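Local atomic coordinates of methyltransferase (Pyrococcus horikoshii, PDB entry 1IXK), a protein that probably binds RNA and uses S-adenosyl-L-methionine to methylate cytidine in tRNA at C5. Residues Y109-L114 and G130-Y135; V122-A127 and K190-A195; V145-D150 and L184-D189. All blocks are in the same frame, centred on the assembly; numbering follows the deposited sequence.

Contact 1: Y109-L114 and G130-Y135; sequences YPPVAL and GGKTSY
The glycine-rich loop and following helix of the class I methyltransferase fold supply one side of this contact: Lys132 and Tyr135 pack against Pro110, Pro111 and Val112 of helix 105-114. Gly130, Gly131 and Lys132 belong to the predicted S-adenosyl-L-methionine site, and Gly130 is the N-cap of helix 131-139. The two helical segments run in similar directions, 29° apart, and their axes come within 9.0 Å. The interface is apolar and mostly buried. Pro111 touches both partners. Its CG lies 3.8 Å from Lys132 CB, and the two side chains cross at about a right angle. Its CB lies 3.8 Å from Tyr135 CB and meets the near end of the phenol ring obliquely. Lys132 is extended as far as CE, which rests 4.0 Å from Pro110 CG. The chain then bends at its last torsion (chi4 60°), and NZ makes a long, weak ion pair with Asp194. Neither proline nitrogen has a hydrogen to give to the preceding turn, and helix 105-114 is kinked there. In the other helix, Ser134 OG bonds to Gly131 O at 2.9 Å from above the carbonyl plane. Tyr135 N reaches the same oxygen from the same face, and Arg48 is a further partner. Tyr135 CG is anti to the backbone N (chi1 -156°), which places it against the Pro111 ring. The phenol oxygen is hydrogen-bonded to Glu78. Beside it, Val112 CG2 sits 3.4 Å from Tyr135 OH and 3.5 Å from Tyr135 CZ.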
ATOM      1  N   TYR A 109       1.025  -2.618   5.184  1.00  9.93           N
ATOM      2  CA  TYR A 109       2.395  -2.988   4.836  1.00 11.53           C
ATOM      3  C   TYR A 109       3.347  -1.825   4.514  1.00 10.92           C
ATOM      4  O   TYR A 109       4.426  -1.733   5.097  1.00 10.38           O
ATOM      5  CB  TYR A 109       2.377  -3.980   3.660  1.00 16.76           C
ATOM      6  CG  TYR A 109       3.612  -4.862   3.534  1.00 19.59           C
ATOM      7  CD1 TYR A 109       4.792  -4.555   4.207  1.00 21.21           C
ATOM      8  CD2 TYR A 109       3.601  -5.989   2.713  1.00 21.79           C
ATOM      9  CE1 TYR A 109       5.933  -5.347   4.067  1.00 23.47           C
ATOM     10  CE2 TYR A 109       4.738  -6.787   2.564  1.00 22.21           C
ATOM     11  CZ  TYR A 109       5.896  -6.456   3.243  1.00 22.74           C
ATOM     12  OH  TYR A 109       7.027  -7.226   3.094  1.00 26.89           O
ATOM     13  N   PRO A 110       2.962  -0.919   3.593  1.00  9.64           N
ATOM     14  CA  PRO A 110       3.832   0.208   3.231  1.00  9.76           C
ATOM     15  C   PRO A 110       4.399   1.040   4.381  1.00 10.11           C
ATOM     16  O   PRO A 110       5.616   1.232   4.465  1.00 12.78           O
ATOM     17  CB  PRO A 110       2.955   1.030   2.279  1.00  8.40           C
ATOM     18  CG  PRO A 110       2.155  -0.026   1.591  1.00  9.73           C
ATOM     19  CD  PRO A 110       1.745  -0.918   2.761  1.00 10.92           C
ATOM     20  N   PRO A 111       3.539   1.539   5.284  1.00  9.53           N
ATOM     21  CA  PRO A 111       4.072   2.341   6.392  1.00 11.48           C
ATOM     22  C   PRO A 111       5.058   1.563   7.260  1.00 10.83           C
ATOM     23  O   PRO A 111       6.100   2.088   7.658  1.00 10.91           O
ATOM     24  CB  PRO A 111       2.823   2.724   7.190  1.00 12.33           C
ATOM     25  CG  PRO A 111       1.709   2.603   6.214  1.00 15.05           C
ATOM     26  CD  PRO A 111       2.075   1.420   5.376  1.00 11.57           C
ATOM     27  N   VAL A 112       4.714   0.318   7.567  1.00 10.17           N
ATOM     28  CA  VAL A 112       5.567  -0.519   8.405  1.00 11.70           C
ATOM     29  C   VAL A 112       6.898  -0.793   7.702  1.00 10.46           C
ATOM     30  O   VAL A 112       7.960  -0.727   8.320  1.00 13.75           O
ATOM     31  CB  VAL A 112       4.862  -1.853   8.748  1.00 11.45           C
ATOM     32  CG1 VAL A 112       5.788  -2.741   9.567  1.00 13.29           C
ATOM     33  CG2 VAL A 112       3.579  -1.573   9.533  1.00 12.98           C
ATOM     34  N   ALA A 113       6.839  -1.095   6.412  1.00  9.43           N
ATOM     35  CA  ALA A 113       8.057  -1.352   5.645  1.00 10.13           C
ATOM     36  C   ALA A 113       8.953  -0.110   5.618  1.00  8.62           C
ATOM     37  O   ALA A 113      10.176  -0.221   5.713  1.00 10.60           O
ATOM     38  CB  ALA A 113       7.707  -1.778   4.212  1.00  9.11           C
ATOM     39  N   LEU A 114       8.350   1.072   5.489  1.00  8.00           N
ATOM     40  CA  LEU A 114       9.129   2.311   5.450  1.00  8.22           C
ATOM     41  C   LEU A 114       9.828   2.517   6.790  1.00 11.47           C
ATOM     42  O   LEU A 114      10.917   3.090   6.858  1.00 12.85           O
ATOM     43  CB  LEU A 114       8.231   3.511   5.133  1.00  9.85           C
ATOM     44  CG  LEU A 114       8.973   4.832   4.893  1.00  9.68           C
ATOM     45  CD1 LEU A 114       9.999   4.657   3.771  1.00  8.67           C
ATOM     46  CD2 LEU A 114       7.972   5.923   4.527  1.00  9.53           C
ATOM     47  N   GLY A 130      -4.320   9.541   4.238  1.00 26.63           N
ATOM     48  CA  GLY A 130      -5.292   9.186   5.258  1.00 25.61           C
ATOM     49  C   GLY A 130      -4.825   8.109   6.222  1.00 23.00           C
ATOM     50  O   GLY A 130      -4.068   8.378   7.152  1.00 24.39           O
ATOM     51  N   GLY A 131      -5.290   6.885   5.992  1.00 20.23           N
ATOM     52  CA  GLY A 131      -4.933   5.772   6.848  1.00 20.14           C
ATOM     53  C   GLY A 131      -3.447   5.499   6.969  1.00 18.30           C
ATOM     54  O   GLY A 131      -2.946   5.292   8.071  1.00 18.56           O
ATOM     55  N   LYS A 132      -2.733   5.485   5.849  1.00 17.20           N
ATOM     56  CA  LYS A 132      -1.297   5.222   5.894  1.00 15.42           C
ATOM     57  C   LYS A 132      -0.536   6.372   6.534  1.00 14.55           C
ATOM     58  O   LYS A 132       0.484   6.163   7.182  1.00 15.17           O
ATOM     59  CB  LYS A 132      -0.747   4.975   4.486  1.00 18.46           C
ATOM     60  CG  LYS A 132      -1.274   3.716   3.816  1.00 20.95           C
ATOM     61  CD  LYS A 132      -0.461   3.397   2.570  1.00 24.15           C
ATOM     62  CE  LYS A 132      -1.113   2.298   1.756  1.00 25.42           C
ATOM     63  NZ  LYS A 132      -2.472   2.711   1.327  1.00 26.22           N
ATOM     64  N   THR A 133      -1.032   7.590   6.344  1.00 13.89           N
ATOM     65  CA  THR A 133      -0.381   8.758   6.912  1.00 14.44           C
ATOM     66  C   THR A 133      -0.413   8.698   8.438  1.00 14.27           C
ATOM     67  O   THR A 133       0.584   8.997   9.093  1.00 12.18           O
ATOM     68  CB  THR A 133      -1.058  10.056   6.445  1.00 13.85           C
ATOM     69  OG1 THR A 133      -1.232  10.015   5.022  1.00 16.16           O
ATOM     70  CG2 THR A 133      -0.191  11.261   6.811  1.00 14.41           C
ATOM     71  N   SER A 134      -1.555   8.308   9.002  1.00 13.72           N
ATOM     72  CA  SER A 134      -1.675   8.211  10.455  1.00 13.62           C
ATOM     73  C   SER A 134      -0.863   7.026  10.993  1.00 12.91           C
ATOM     74  O   SER A 134      -0.420   7.036  12.144  1.00 12.53           O
ATOM     75  CB  SER A 134      -3.155   8.100  10.869  1.00 14.62           C
ATOM     76  OG  SER A 134      -3.821   7.045  10.200  1.00 13.90           O
ATOM     77  N   TYR A 135      -0.646   6.012  10.163  1.00 11.13           N
ATOM     78  CA  TYR A 135       0.150   4.871  10.606  1.00 11.78           C
ATOM     79  C   TYR A 135       1.588   5.374  10.756  1.00 11.67           C
ATOM     80  O   TYR A 135       2.265   5.073  11.746  1.00 11.16           O
ATOM     81  CB  TYR A 135       0.081   3.722   9.587  1.00 12.53           C
ATOM     82  CG  TYR A 135       0.367   2.345  10.172  1.00 12.62           C
ATOM     83  CD1 TYR A 135      -0.086   1.191   9.530  1.00 16.24           C
ATOM     84  CD2 TYR A 135       1.059   2.195  11.381  1.00 13.25           C
ATOM     85  CE1 TYR A 135       0.132  -0.077  10.075  1.00 16.16           C
ATOM     86  CE2 TYR A 135       1.286   0.926  11.936  1.00 14.37           C
ATOM     87  CZ  TYR A 135       0.815  -0.205  11.274  1.00 17.57           C
ATOM     88  OH  TYR A 135       1.014  -1.464  11.808  1.00 16.92           O
TER

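Contact 2: V122-A127 and K190-A195; sequences VADMAA and KILLDA
Two carboxylate oxygens face each other here: Asp124 OD1 lies 2.8 Å from Asp194 OD2. Both oxygens are acceptors, and like charges this close would probably repel. The side chains cross at about a right angle, with the carboxylate planes 40° apart. Asp194 CG stands between its backbone N and carbonyl carbon (chi1 48°), and this brings it over toward Asp124. Asp124 has other partners. Its OD1 accepts from Ala126 N at 3.0 Å, an Asx turn, with the donor above the carboxylate plane. Its OD2 is hydrogen-bonded to Thr133. Ala126 CB fills in beside the second acid, 3.5 Å from both Asp194 OD1 and OD2. These residues lie where two parallel strands, 121-124 and 188-194, end in the Rossmann-like sheet. Ala126, Ala127 and Asp194 are predicted S-adenosyl-L-methionine ligands, in keeping with a site at the carboxyl ends of the strands. The strands run only 8° apart. Ala123 N bonds to Lys190 O at 3.1 Å. Leu192 N bonds to Ala123 O at 2.8 Å, and Met125 N extends the ladder to Leu192 O, also at 2.8 Å. Val122, Asp124, Lys190 and Leu192 point to one face, where Leu192 packs on Pro110 and Leu114 of helix 105-114. Leu192 runs alongside Asp124, its CD2 4.0 Å from Asp124 OD2. Ala123 and Ile191 point to the other face, where Ile191 meets Val235 of helix 215-235. Met125, deposited as selenomethionine, passes Ile191 obliquely, with SE 3.8 Å from Ile191 CG2.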
ATOM      1  N   VAL A 122       9.517  13.088   6.995  1.00 11.46           N
ATOM      2  CA  VAL A 122       8.858  12.140   6.103  1.00 11.57           C
ATOM      3  C   VAL A 122       7.782  12.759   5.222  1.00 10.23           C
ATOM      4  O   VAL A 122       7.190  13.770   5.580  1.00  8.00           O
ATOM      5  CB  VAL A 122       8.209  11.017   6.955  1.00 10.96           C
ATOM      6  CG1 VAL A 122       7.543   9.982   6.072  1.00 13.43           C
ATOM      7  CG2 VAL A 122       9.273  10.364   7.842  1.00 14.00           C
ATOM      8  N   ALA A 123       7.550  12.146   4.065  1.00 11.36           N
ATOM      9  CA  ALA A 123       6.513  12.604   3.152  1.00 12.23           C
ATOM     10  C   ALA A 123       5.649  11.439   2.683  1.00 11.73           C
ATOM     11  O   ALA A 123       6.153  10.352   2.404  1.00 11.49           O
ATOM     12  CB  ALA A 123       7.135  13.306   1.940  1.00 13.88           C
ATOM     13  N   ASP A 124       4.338  11.660   2.630  1.00 11.89           N
ATOM     14  CA  ASP A 124       3.412  10.654   2.117  1.00 13.08           C
ATOM     15  C   ASP A 124       2.987  11.268   0.786  1.00 14.02           C
ATOM     16  O   ASP A 124       2.352  12.314   0.765  1.00 13.60           O
ATOM     17  CB  ASP A 124       2.191  10.497   3.026  1.00 14.62           C
ATOM     18  CG  ASP A 124       1.294   9.348   2.597  1.00 16.38           C
ATOM     19  OD1 ASP A 124       1.375   8.944   1.412  1.00 17.20           O
ATOM     20  OD2 ASP A 124       0.504   8.853   3.434  1.00 15.27           O
HETATM   21  N   MSE A 125       3.362  10.641  -0.323  1.00 14.63           N
HETATM   22  CA  MSE A 125       3.027  11.185  -1.631  1.00 17.21           C
HETATM   23  C   MSE A 125       1.695  10.699  -2.187  1.00 17.23           C
HETATM   24  O   MSE A 125       1.417  10.862  -3.374  1.00 18.71           O
HETATM   25  CB  MSE A 125       4.154  10.881  -2.626  1.00 15.87           C
HETATM   26  CG  MSE A 125       5.415  11.728  -2.410  1.00 17.42           C
HETATM   27 SE   MSE A 125       6.684  11.336  -3.627  1.00  8.00          SE
HETATM   28  CE  MSE A 125       6.038  12.251  -5.085  1.00 19.38           C
ATOM     29  N   ALA A 126       0.868  10.118  -1.326  1.00 17.33           N
ATOM     30  CA  ALA A 126      -0.436   9.607  -1.745  1.00 20.95           C
ATOM     31  C   ALA A 126      -1.323  10.702  -2.320  1.00 21.40           C
ATOM     32  O   ALA A 126      -1.208  11.871  -1.949  1.00 19.07           O
ATOM     33  CB  ALA A 126      -1.143   8.947  -0.567  1.00 20.16           C
ATOM     34  N   ALA A 127      -2.208  10.315  -3.233  1.00 21.55           N
ATOM     35  CA  ALA A 127      -3.139  11.261  -3.834  1.00 22.75           C
ATOM     36  C   ALA A 127      -4.230  11.544  -2.805  1.00 23.17           C
ATOM     37  O   ALA A 127      -4.768  12.650  -2.733  1.00 23.32           O
ATOM     38  CB  ALA A 127      -3.751  10.668  -5.095  1.00 23.83           C
ATOM     39  N   LYS A 190      12.582   9.847   4.725  1.00 10.54           N
ATOM     40  CA  LYS A 190      11.736   8.750   4.248  1.00 10.86           C
ATOM     41  C   LYS A 190      10.590   9.249   3.374  1.00 11.30           C
ATOM     42  O   LYS A 190      10.028  10.318   3.625  1.00 10.15           O
ATOM     43  CB  LYS A 190      11.115   8.012   5.438  1.00 11.69           C
ATOM     44  CG  LYS A 190      12.083   7.428   6.448  1.00 15.46           C
ATOM     45  CD  LYS A 190      12.766   6.201   5.914  1.00 15.98           C
ATOM     46  CE  LYS A 190      13.117   5.238   7.041  1.00 19.33           C
ATOM     47  NZ  LYS A 190      13.899   5.873   8.126  1.00 20.63           N
ATOM     48  N   ILE A 191      10.243   8.464   2.359  1.00  8.38           N
ATOM     49  CA  ILE A 191       9.140   8.812   1.469  1.00  9.49           C
ATOM     50  C   ILE A 191       8.234   7.614   1.224  1.00  8.45           C
ATOM     51  O   ILE A 191       8.705   6.518   0.932  1.00  8.00           O
ATOM     52  CB  ILE A 191       9.654   9.326   0.107  1.00 10.94           C
ATOM     53  CG1 ILE A 191      10.422  10.632   0.319  1.00 12.97           C
ATOM     54  CG2 ILE A 191       8.476   9.530  -0.862  1.00 11.80           C
ATOM     55  CD1 ILE A 191      10.923  11.265  -0.939  1.00 18.73           C
ATOM     56  N   LEU A 192       6.931   7.826   1.363  1.00  9.51           N
ATOM     57  CA  LEU A 192       5.960   6.769   1.121  1.00 10.37           C
ATOM     58  C   LEU A 192       5.255   7.104  -0.190  1.00 11.08           C
ATOM     59  O   LEU A 192       4.584   8.129  -0.290  1.00  9.52           O
ATOM     60  CB  LEU A 192       4.926   6.700   2.252  1.00  9.86           C
ATOM     61  CG  LEU A 192       3.979   5.490   2.204  1.00 12.42           C
ATOM     62  CD1 LEU A 192       4.783   4.212   2.472  1.00 13.91           C
ATOM     63  CD2 LEU A 192       2.874   5.639   3.250  1.00 13.79           C
ATOM     64  N   LEU A 193       5.436   6.255  -1.198  1.00 11.05           N
ATOM     65  CA  LEU A 193       4.794   6.455  -2.493  1.00 14.40           C
ATOM     66  C   LEU A 193       3.819   5.312  -2.679  1.00 17.08           C
ATOM     67  O   LEU A 193       4.136   4.287  -3.298  1.00 14.33           O
ATOM     68  CB  LEU A 193       5.828   6.462  -3.623  1.00 13.53           C
ATOM     69  CG  LEU A 193       5.294   6.556  -5.056  1.00 15.34           C
ATOM     70  CD1 LEU A 193       4.247   7.674  -5.178  1.00 15.48           C
ATOM     71  CD2 LEU A 193       6.463   6.807  -5.989  1.00 14.54           C
ATOM     72  N   ASP A 194       2.632   5.497  -2.113  1.00 19.44           N
ATOM     73  CA  ASP A 194       1.571   4.508  -2.156  1.00 25.02           C
ATOM     74  C   ASP A 194       0.469   4.935  -3.113  1.00 27.73           C
ATOM     75  O   ASP A 194      -0.119   6.003  -2.957  1.00 27.29           O
ATOM     76  CB  ASP A 194       0.988   4.314  -0.754  1.00 26.67           C
ATOM     77  CG  ASP A 194       0.669   5.638  -0.060  1.00 29.88           C
ATOM     78  OD1 ASP A 194      -0.390   5.724   0.598  1.00 32.42           O
ATOM     79  OD2 ASP A 194       1.477   6.590  -0.158  1.00 27.32           O
ATOM     80  N   ALA A 195       0.184   4.095  -4.101  1.00 30.90           N
ATOM     81  CA  ALA A 195      -0.859   4.404  -5.070  1.00 33.65           C
ATOM     82  C   ALA A 195      -2.211   3.947  -4.534  1.00 36.93           C
ATOM     83  O   ALA A 195      -2.284   3.015  -3.735  1.00 37.33           O
ATOM     84  CB  ALA A 195      -0.562   3.716  -6.395  1.00 33.79           C
TER

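Contact 3: V145-D150 and L184-D189; sequences VIYAFD and LNVEFD
Tyr147 N donates a backbone hydrogen bond to Val122 O, which ties strand 145-149 to strand 121-124. Its CB points toward segment 184-189, and the side chain meets Leu184, Val186 and Phe188. Tyr147 CG is anti to the carbonyl carbon (chi1 -72°), which starts the ring off between Phe188 and Leu184. Phe188 comes in at about a right angle. Its CE1 lies 3.5 Å from Tyr147 CD1, which sits at the edge of the phenylalanine ring, near its plane. The two ring planes are 89° apart and their centroids 5.7 Å apart, but the approach to the tyrosine ring is oblique. On the opposite ortho carbon, Tyr147 CD2 lies 3.8 Å from Leu184 CD2. Here the two side chains run past one another, antiparallel in direction. The same leucine methyl also reaches Phe149, tip to tip, and stands 3.8 Å from Phe149 CZ near the plane of that ring. The contact joins strand 145-149 of the Rossmann-like sheet to the turn and loop that lead into strand 188-194. The chain turns a corner at Asp189, near the start of that strand. Ile121 and Ala123 of the intervening strand 121-124 lie against Phe188. An alanine at Tyr147 would probably open a gap between Phe188 and Leu184, with Phe188 CE1 and Leu184 CD2 losing their packing on the phenol ring. Asp150, a predicted S-adenosyl-L-methionine ligand, has OD1 held by Arg155 and by Asp152 N. Val186 CG1 lies 3.9 Å above one face of the Phe188 ring, toward its rim, while Val186 CG2 is 4.4 Å from Tyr147 OH.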
ATOM      1  N   VAL A 145       8.301  14.895  11.435  1.00 14.93           N
ATOM      2  CA  VAL A 145       7.288  15.596  10.650  1.00 15.10           C
ATOM      3  C   VAL A 145       6.869  14.785   9.435  1.00 14.07           C
ATOM      4  O   VAL A 145       7.686  14.094   8.824  1.00 12.93           O
ATOM      5  CB  VAL A 145       7.804  16.962  10.135  1.00 18.80           C
ATOM      6  CG1 VAL A 145       6.679  17.706   9.418  1.00 19.18           C
ATOM      7  CG2 VAL A 145       8.340  17.788  11.286  1.00 21.45           C
ATOM      8  N   ILE A 146       5.588  14.866   9.092  1.00 10.63           N
ATOM      9  CA  ILE A 146       5.075  14.164   7.925  1.00 11.19           C
ATOM     10  C   ILE A 146       4.360  15.158   7.032  1.00 10.69           C
ATOM     11  O   ILE A 146       3.405  15.799   7.461  1.00 11.72           O
ATOM     12  CB  ILE A 146       4.044  13.086   8.291  1.00 11.16           C
ATOM     13  CG1 ILE A 146       4.696  11.992   9.142  1.00 13.74           C
ATOM     14  CG2 ILE A 146       3.441  12.504   7.010  1.00 10.18           C
ATOM     15  CD1 ILE A 146       3.685  11.094   9.835  1.00 13.64           C
ATOM     16  N   TYR A 147       4.833  15.296   5.799  1.00 11.18           N
ATOM     17  CA  TYR A 147       4.191  16.190   4.840  1.00 11.91           C
ATOM     18  C   TYR A 147       3.288  15.335   3.952  1.00 12.71           C
ATOM     19  O   TYR A 147       3.705  14.276   3.481  1.00 12.35           O
ATOM     20  CB  TYR A 147       5.235  16.896   3.963  1.00 15.35           C
ATOM     21  CG  TYR A 147       6.047  17.952   4.678  1.00 19.79           C
ATOM     22  CD1 TYR A 147       7.192  17.619   5.400  1.00 19.17           C
ATOM     23  CD2 TYR A 147       5.661  19.292   4.638  1.00 23.72           C
ATOM     24  CE1 TYR A 147       7.937  18.596   6.064  1.00 23.67           C
ATOM     25  CE2 TYR A 147       6.396  20.278   5.297  1.00 26.80           C
ATOM     26  CZ  TYR A 147       7.534  19.923   6.007  1.00 26.69           C
ATOM     27  OH  TYR A 147       8.272  20.901   6.637  1.00 27.66           O
ATOM     28  N   ALA A 148       2.056  15.788   3.732  1.00 10.62           N
ATOM     29  CA  ALA A 148       1.111  15.061   2.884  1.00 12.50           C
ATOM     30  C   ALA A 148       0.409  16.061   1.970  1.00 12.38           C
ATOM     31  O   ALA A 148       0.282  17.239   2.312  1.00 10.50           O
ATOM     32  CB  ALA A 148       0.093  14.313   3.736  1.00 13.47           C
ATOM     33  N   PHE A 149      -0.042  15.582   0.812  1.00 14.01           N
ATOM     34  CA  PHE A 149      -0.694  16.428  -0.186  1.00 15.68           C
ATOM     35  C   PHE A 149      -2.014  15.846  -0.687  1.00 15.28           C
ATOM     36  O   PHE A 149      -2.114  14.646  -0.948  1.00 18.22           O
ATOM     37  CB  PHE A 149       0.231  16.615  -1.400  1.00 16.79           C
ATOM     38  CG  PHE A 149       1.627  17.063  -1.054  1.00 17.94           C
ATOM     39  CD1 PHE A 149       2.517  16.199  -0.419  1.00 17.81           C
ATOM     40  CD2 PHE A 149       2.058  18.344  -1.384  1.00 17.79           C
ATOM     41  CE1 PHE A 149       3.817  16.606  -0.120  1.00 19.57           C
ATOM     42  CE2 PHE A 149       3.358  18.761  -1.088  1.00 20.06           C
ATOM     43  CZ  PHE A 149       4.239  17.890  -0.454  1.00 18.40           C
ATOM     44  N   ASP A 150      -3.021  16.701  -0.829  1.00 15.16           N
ATOM     45  CA  ASP A 150      -4.326  16.285  -1.338  1.00 15.60           C
ATOM     46  C   ASP A 150      -4.896  17.451  -2.142  1.00 16.16           C
ATOM     47  O   ASP A 150      -5.007  18.561  -1.626  1.00 14.48           O
ATOM     48  CB  ASP A 150      -5.279  15.952  -0.189  1.00 19.24           C
ATOM     49  CG  ASP A 150      -6.493  15.140  -0.646  1.00 22.10           C
ATOM     50  OD1 ASP A 150      -6.907  15.275  -1.820  1.00 23.81           O
ATOM     51  OD2 ASP A 150      -7.034  14.371   0.177  1.00 23.04           O
ATOM     52  N   LEU A 184       9.084  22.612  -2.017  1.00 30.50           N
ATOM     53  CA  LEU A 184       9.212  22.827  -0.581  1.00 31.01           C
ATOM     54  C   LEU A 184      10.673  23.030  -0.192  1.00 31.53           C
ATOM     55  O   LEU A 184      10.972  23.547   0.886  1.00 30.83           O
ATOM     56  CB  LEU A 184       8.658  21.628   0.191  1.00 32.82           C
ATOM     57  CG  LEU A 184       7.147  21.392   0.290  1.00 33.91           C
ATOM     58  CD1 LEU A 184       6.527  21.236  -1.087  1.00 35.61           C
ATOM     59  CD2 LEU A 184       6.911  20.145   1.123  1.00 34.38           C
ATOM     60  N   ASN A 185      11.580  22.622  -1.075  1.00 31.80           N
ATOM     61  CA  ASN A 185      13.013  22.735  -0.814  1.00 30.79           C
ATOM     62  C   ASN A 185      13.375  22.026   0.486  1.00 28.76           C
ATOM     63  O   ASN A 185      14.228  22.485   1.242  1.00 27.58           O
ATOM     64  CB  ASN A 185      13.437  24.205  -0.743  1.00 34.93           C
ATOM     65  CG  ASN A 185      13.573  24.837  -2.112  1.00 37.85           C
ATOM     66  OD1 ASN A 185      13.841  26.031  -2.234  1.00 42.59           O
ATOM     67  ND2 ASN A 185      13.395  24.036  -3.154  1.00 40.63           N
ATOM     68  N   VAL A 186      12.710  20.906   0.739  1.00 25.65           N
ATOM     69  CA  VAL A 186      12.962  20.112   1.933  1.00 23.70           C
ATOM     70  C   VAL A 186      13.604  18.782   1.532  1.00 21.25           C
ATOM     71  O   VAL A 186      13.235  18.190   0.522  1.00 19.47           O
ATOM     72  CB  VAL A 186      11.650  19.820   2.696  1.00 23.11           C
ATOM     73  CG1 VAL A 186      11.904  18.830   3.820  1.00 24.10           C
ATOM     74  CG2 VAL A 186      11.080  21.113   3.260  1.00 26.22           C
ATOM     75  N   GLU A 187      14.575  18.332   2.320  1.00 21.66           N
ATOM     76  CA  GLU A 187      15.255  17.060   2.068  1.00 22.64           C
ATOM     77  C   GLU A 187      14.617  16.044   3.011  1.00 19.00           C
ATOM     78  O   GLU A 187      14.556  16.270   4.215  1.00 18.61           O
ATOM     79  CB  GLU A 187      16.752  17.185   2.369  1.00 26.14           C
ATOM     80  CG  GLU A 187      17.061  17.701   3.773  1.00 34.29           C
ATOM     81  CD  GLU A 187      16.555  19.115   4.006  1.00 37.94           C
ATOM     82  OE1 GLU A 187      17.051  20.045   3.331  1.00 41.71           O
ATOM     83  OE2 GLU A 187      15.659  19.300   4.858  1.00 40.78           O
ATOM     84  N   PHE A 188      14.158  14.924   2.466  1.00 16.20           N
ATOM     85  CA  PHE A 188      13.477  13.910   3.266  1.00 14.77           C
ATOM     86  C   PHE A 188      14.289  12.691   3.667  1.00 13.19           C
ATOM     87  O   PHE A 188      15.145  12.232   2.920  1.00 14.28           O
ATOM     88  CB  PHE A 188      12.224  13.437   2.519  1.00 14.80           C
ATOM     89  CG  PHE A 188      11.168  14.494   2.389  1.00 13.42           C
ATOM     90  CD1 PHE A 188      10.192  14.644   3.372  1.00 13.95           C
ATOM     91  CD2 PHE A 188      11.165  15.359   1.302  1.00 15.65           C
ATOM     92  CE1 PHE A 188       9.232  15.649   3.275  1.00 13.92           C
ATOM     93  CE2 PHE A 188      10.207  16.370   1.196  1.00 14.71           C
ATOM     94  CZ  PHE A 188       9.236  16.511   2.186  1.00 16.41           C
ATOM     95  N   ASP A 189      13.991  12.167   4.855  1.00 11.79           N
ATOM     96  CA  ASP A 189      14.641  10.960   5.355  1.00 10.76           C
ATOM     97  C   ASP A 189      13.910   9.751   4.782  1.00 10.86           C
ATOM     98  O   ASP A 189      14.530   8.752   4.418  1.00 10.99           O
ATOM     99  CB  ASP A 189      14.544  10.861   6.887  1.00 10.47           C
ATOM    100  CG  ASP A 189      15.356  11.917   7.603  1.00 13.39           C
ATOM    101  OD1 ASP A 189      16.567  12.026   7.321  1.00 13.87           O
ATOM    102  OD2 ASP A 189      14.784  12.625   8.459  1.00 12.96           O
TER

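How the contacts relate
Contacts 1 and 2 share the predicted cofactor site, and their centres are 9 Å apart. They are tied where Thr133 OG1 lies 2.6 Å from Asp124 OD2. Lys132 CD packs 3.1 Å from Asp194 OD1. The predicted nucleophile Cys247, seen here in a disulfide with Cys197, has its side chain about 7 Å from that of Lys132. The side chain of Asp194 is about 8 Å from that of Cys247. Contact 3 shares strand 188-194 with contact 2. Val122 N is 2.8 Å from Val145 O, and Ala123 CB is 3.4 Å from Phe188 CE1. Asp150, another predicted ligand, has its side chain about 8 Å from that of Ala126.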